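Local coordinates for tellurite resistance protein of COG3793 (PDB 2OU3) that is of unconfirmed function but belongs to the TerB family of tellurite resistance proteins and binds zinc ions and an indole aldehyde, at residues 56-59 with 60-63; 145-148 with 149-153. All coordinates share one frame; numbering follows the deposited sequence. Where two conformers were deposited one is given.

Interaction 1. Residues 56-59 with 60-63; sequences GFCA and SWGV. With I3A (1H-indole-3-carbaldehyde), chain E.
The indole of Trp61 is held between the last turn of helix 48-60 and a bound ligand. Over one face lies the backbone of that turn: Cys58 CA stands 3.8 Å from the centroid of the six-membered ring, almost on the ring normal, in a CH-pi contact, while Phe57 O sits above the rim of the same face. The opposite face receives the aldehyde carbon C3' of 1H-indole-3-carbaldehyde, 3.3 Å from Trp61 CZ3. At the indole edge, in plane, is Phe57 CE1; the edge carrying NE1 and CZ2 is thus presented to the face of the Phe57 ring, an edge-to-face pair with planes at 80°. Phe57 reaches it because its CG is anti to the backbone N (chi1 -179°).

All this happens where helix 48-60 of this TerB-family protein gives way to the loop before helix 65-73, and Trp61 is part of the ligand pocket. Ser60 N still makes the helical bond to Gly56 O, but Trp61 N bonds to Cys58 O and Gly62 N to Ala59 O (2.9 Å), both donors lying above the carbonyl planes, as the turn tightens. Gly62 is the first residue to leave helical geometry; its positive phi of 80° suits a residue without a side chain. Serine fits its place by folding OG back onto Phe57 O at 2.6 Å, satisfying a buried hydroxyl. Cys58 SG, small enough to fit beside the indole, touches Trp61 CZ3 and Val63 CG2, each at 3.9 Å, and the Cys58 side chain also touches Val67, Ile68 and Leu71 of helix 65-73.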
loop_
_atom_site.group_PDB
_atom_site.type_symbol
_atom_site.label_atom_id
_atom_site.label_comp_id
_atom_site.label_asym_id
_atom_site.label_seq_id
_atom_site.Cartn_x
_atom_site.Cartn_y
_atom_site.Cartn_z
ATOM N N GLY A 56 -11.392 0.559 -5.372
ATOM C CA GLY A 56 -10.363 1.520 -4.959
ATOM C C GLY A 56 -8.982 0.867 -4.911
ATOM O O GLY A 56 -7.977 1.457 -5.316
ATOM N N PHE A 57 -8.935 -0.365 -4.420
ATOM C CA PHE A 57 -7.700 -1.135 -4.343
ATOM C C PHE A 57 -7.195 -1.346 -5.764
ATOM O O PHE A 57 -6.064 -1.030 -6.069
ATOM C CB PHE A 57 -8.011 -2.442 -3.619
ATOM C CG PHE A 57 -6.853 -3.362 -3.435
ATOM C CD1 PHE A 57 -5.585 -2.889 -3.133
ATOM C CD2 PHE A 57 -7.078 -4.737 -3.486
ATOM C CE1 PHE A 57 -4.534 -3.768 -2.923
ATOM C CE2 PHE A 57 -6.019 -5.627 -3.290
ATOM C CZ PHE A 57 -4.770 -5.147 -3.015
ATOM N N CYS A 58 -8.099 -1.735 -6.672
ATOM C CA CYS A 58 -7.724 -1.987 -8.047
ATOM C C CYS A 58 -7.262 -0.696 -8.734
ATOM O O CYS A 58 -6.220 -0.660 -9.393
ATOM C CB CYS A 58 -8.875 -2.656 -8.808
ATOM S SG CYS A 58 -8.507 -3.026 -10.540
ATOM N N ALA A 59 -7.998 0.392 -8.528
ATOM C CA ALA A 59 -7.632 1.688 -9.133
ATOM C C ALA A 59 -6.253 2.155 -8.707
ATOM O O ALA A 59 -5.536 2.766 -9.526
ATOM C CB ALA A 59 -8.668 2.763 -8.795
ATOM N N SER A 60 -5.884 1.882 -7.446
ATOM C CA SER A 60 -4.614 2.346 -6.907
ATOM C C SER A 60 -3.460 1.796 -7.693
ATOM O O SER A 60 -2.408 2.398 -7.666
ATOM C CB SER A 60 -4.432 1.984 -5.431
ATOM O OG SER A 60 -4.154 0.621 -5.264
ATOM N N TRP A 61 -3.601 0.638 -8.346
ATOM C CA TRP A 61 -2.471 0.062 -9.109
ATOM C C TRP A 61 -2.210 0.807 -10.411
ATOM O O TRP A 61 -1.255 0.504 -11.128
ATOM C CB TRP A 61 -2.662 -1.402 -9.481
ATOM C CG TRP A 61 -3.236 -2.229 -8.381
ATOM C CD1 TRP A 61 -3.058 -2.037 -7.051
ATOM C CD2 TRP A 61 -4.095 -3.364 -8.517
ATOM N NE1 TRP A 61 -3.761 -2.981 -6.342
ATOM C CE2 TRP A 61 -4.391 -3.817 -7.221
ATOM C CE3 TRP A 61 -4.629 -4.061 -9.614
ATOM C CZ2 TRP A 61 -5.224 -4.915 -6.987
ATOM C CZ3 TRP A 61 -5.443 -5.134 -9.381
ATOM C CH2 TRP A 61 -5.739 -5.554 -8.076
ATOM N N GLY A 62 -3.066 1.742 -10.745
ATOM C CA GLY A 62 -2.911 2.538 -11.977
ATOM C C GLY A 62 -3.384 1.847 -13.245
ATOM O O GLY A 62 -2.989 2.224 -14.368
ATOM N N VAL A 63 -4.253 0.846 -13.082
ATOM C CA VAL A 63 -4.918 0.183 -14.229
ATOM C C VAL A 63 -5.603 1.187 -15.169
ATOM O O VAL A 63 -5.991 2.287 -14.760
ATOM C CB VAL A 63 -5.946 -0.891 -13.807
ATOM C CG1 VAL A 63 -5.265 -1.985 -13.046
ATOM C CG2 VAL A 63 -7.167 -0.292 -13.024
HETATM O O I3A E . -3.182 -7.253 -11.149
HETATM C "C3'" I3A E . -3.051 -7.390 -9.935
HETATM C C3 I3A E . -2.705 -8.741 -9.430
HETATM C C2 I3A E . -2.465 -9.027 -8.114
HETATM N N I3A E . -2.152 -10.365 -8.032
HETATM C C8 I3A E . -2.182 -10.955 -9.245
HETATM C C9 I3A E . -2.538 -9.945 -10.250
HETATM C C4 I3A E . -2.605 -10.270 -11.614
HETATM C C5 I3A E . -2.372 -11.572 -11.987
HETATM C C6 I3A E . -2.023 -12.555 -11.046
HETATM C C7 I3A E . -1.929 -12.234 -9.700
#

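Interaction 2. Residues 145-148 with 149-153; sequences ALRQ and KRLNL
Near the C-terminal end of the long helix 130-154, Arg147 and Leu151 stand one turn apart on the same side of a regular alpha-helix. Leu151 CD1 lies over one face of the Arg147 guanidinium, displaced toward its rim, and comes 3.6 Å from NH2 and 3.7 Å from CZ. A leucine suits this place because its methyl can rest on the flat, weakly hydrated face and leave the N-H groups pointing around the periphery. Arg147 sends its chain out fully extended from CG to NE, with chi1 at 171°, and a final turn at chi4 of -77° brings the guanidinium face round to the methyl.

Beneath these side chains the backbone follows the i to i+4 pattern: Lys149 N to Ala145 O, Arg150 N to Leu146 O, Leu151 N to Arg147 O and Asn152 N to Gln148 O, with lengths from 2.9 to 3.0 Å. Leu151 CG also packs 3.3 Å from Arg147 O. Gln148, Lys149 and Asn152 are exposed; the Asn152 amide folds back along the helix, placing ND2 3.1 Å from Gln148 O, although the angle is too poor for a hydrogen bond.

Arg147 NE and NH2 donate to Trp16 O and Asn15 O of the second subunit, which helps fix the plane on which Leu151 rests. Arg150, modelled in two conformers, makes a salt bridge from NE to Glu143 OE2 of that subunit in one of them. Helix 4-18 of the second subunit, with Asn15, Trp16 and Phe18, thus lies against Arg147 and Leu151, while its helix 130-154 meets Leu146 and Arg150 through Leu139.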
loop_
_atom_site.group_PDB
_atom_site.type_symbol
_atom_site.label_atom_id
_atom_site.label_comp_id
_atom_site.label_asym_id
_atom_site.label_seq_id
_atom_site.Cartn_x
_atom_site.Cartn_y
_atom_site.Cartn_z
ATOM N N ALA A 145 -4.556 -5.057 12.203
ATOM C CA ALA A 145 -4.138 -4.580 13.527
ATOM C C ALA A 145 -2.877 -3.705 13.502
ATOM O O ALA A 145 -2.780 -2.701 14.206
ATOM C CB ALA A 145 -3.945 -5.783 14.466
ATOM N N LEU A 146 -1.908 -4.097 12.701
ATOM C CA LEU A 146 -0.654 -3.371 12.588
ATOM C C LEU A 146 -0.861 -2.025 11.889
ATOM O O LEU A 146 -0.216 -1.032 12.226
ATOM C CB LEU A 146 0.380 -4.232 11.848
ATOM C CG LEU A 146 1.824 -3.709 11.834
ATOM C CD1 LEU A 146 2.375 -3.425 13.237
ATOM C CD2 LEU A 146 2.727 -4.697 11.063
ATOM N N ARG A 147 -1.764 -1.987 10.914
ATOM C CA ARG A 147 -2.109 -0.728 10.255
ATOM C C ARG A 147 -2.746 0.230 11.237
ATOM O O ARG A 147 -2.412 1.408 11.253
ATOM C CB ARG A 147 -3.002 -0.968 9.028
ATOM C CG ARG A 147 -3.589 0.291 8.413
ATOM C CD ARG A 147 -4.257 0.061 7.076
ATOM N NE ARG A 147 -4.848 1.313 6.618
ATOM C CZ ARG A 147 -5.986 1.794 7.097
ATOM N NH1 ARG A 147 -6.672 1.108 8.000
ATOM N NH2 ARG A 147 -6.452 2.951 6.670
ATOM N N GLN A 148 -3.660 -0.263 12.062
ATOM C CA GLN A 148 -4.286 0.553 13.089
ATOM C C GLN A 148 -3.260 1.117 14.078
ATOM O O GLN A 148 -3.335 2.298 14.467
ATOM C CB GLN A 148 -5.313 -0.266 13.854
ATOM C CG GLN A 148 -6.580 -0.547 13.091
ATOM C CD GLN A 148 -7.228 0.724 12.592
ATOM O OE1 GLN A 148 -7.400 1.703 13.354
ATOM N NE2 GLN A 148 -7.545 0.747 11.297
ATOM N N LYS A 149 -2.318 0.262 14.479
ATOM C CA LYS A 149 -1.209 0.655 15.343
ATOM C C LYS A 149 -0.366 1.757 14.703
ATOM O O LYS A 149 -0.059 2.731 15.369
ATOM C CB LYS A 149 -0.327 -0.551 15.667
ATOM C CG LYS A 149 0.857 -0.218 16.565
ATOM C CD LYS A 149 1.245 -1.421 17.419
ATOM C CE LYS A 149 2.377 -1.088 18.385
ATOM N NZ LYS A 149 2.915 -2.331 19.022
ATOM N N ARG A 150 -0.024 1.596 13.423
ATOM C CA ARG A 150 0.692 2.616 12.650
ATOM C C ARG A 150 -0.051 3.951 12.747
ATOM O O ARG A 150 0.513 4.971 13.164
ATOM C CB ARG A 150 0.814 2.164 11.179
ATOM C CG ARG A 150 1.800 2.968 10.283
ATOM C CD ARG A 150 1.313 3.043 8.810
ATOM N NE ARG A 150 2.310 2.705 7.779
ATOM C CZ ARG A 150 2.809 3.522 6.846
ATOM N NH1 ARG A 150 2.467 4.815 6.754
ATOM N NH2 ARG A 150 3.691 3.031 5.976
ATOM N N LEU A 151 -1.311 3.936 12.354
ATOM C CA LEU A 151 -2.076 5.198 12.233
ATOM C C LEU A 151 -2.175 5.894 13.579
ATOM O O LEU A 151 -2.053 7.112 13.647
ATOM C CB LEU A 151 -3.470 4.942 11.677
ATOM C CG LEU A 151 -3.447 4.369 10.237
ATOM C CD1 LEU A 151 -4.867 4.256 9.687
ATOM C CD2 LEU A 151 -2.543 5.212 9.349
ATOM N N ASN A 152 -2.402 5.121 14.635
ATOM C CA ASN A 152 -2.522 5.695 15.993
ATOM C C ASN A 152 -1.205 6.246 16.540
ATOM O O ASN A 152 -1.210 7.212 17.309
ATOM C CB ASN A 152 -3.122 4.681 16.977
ATOM C CG ASN A 152 -4.544 4.313 16.642
ATOM O OD1 ASN A 152 -5.289 5.112 16.056
ATOM N ND2 ASN A 152 -4.941 3.094 17.015
ATOM N N LEU A 153 -0.093 5.644 16.131
ATOM C CA LEU A 153 1.239 6.140 16.474
ATOM C C LEU A 153 1.577 7.427 15.680
ATOM O O LEU A 153 2.118 8.393 16.240
ATOM C CB LEU A 153 2.270 5.033 16.231
ATOM C CG LEU A 153 3.711 5.246 16.700
ATOM C CD1 LEU A 153 3.747 5.479 18.186
ATOM C CD2 LEU A 153 4.604 4.070 16.298
#

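In the fold
Interactions 1 and 2 follow one another along the chain and do not touch: their centres are 23 Å apart and their nearest atoms about 11 Å. Interaction 1 is buried and supplies a wall of an indole-aldehyde pocket whose ligand is hydrogen-bonded by Ser29 and Asp96. Interaction 2 lies at the surface, with the Arg150 side chain about 8 Å from a bound indole aldehyde and that of Gln148 about 12 Å from a zinc ion. Both touch the second subunit, whose Trp12 meets Phe57 of interaction 1. Phe18, a pocket residue, meets Trp61 edge-to-face within the chain, and Leu151 of interaction 2 packs on Phe18 of the second subunit, which ties it to the other subunit's pocket.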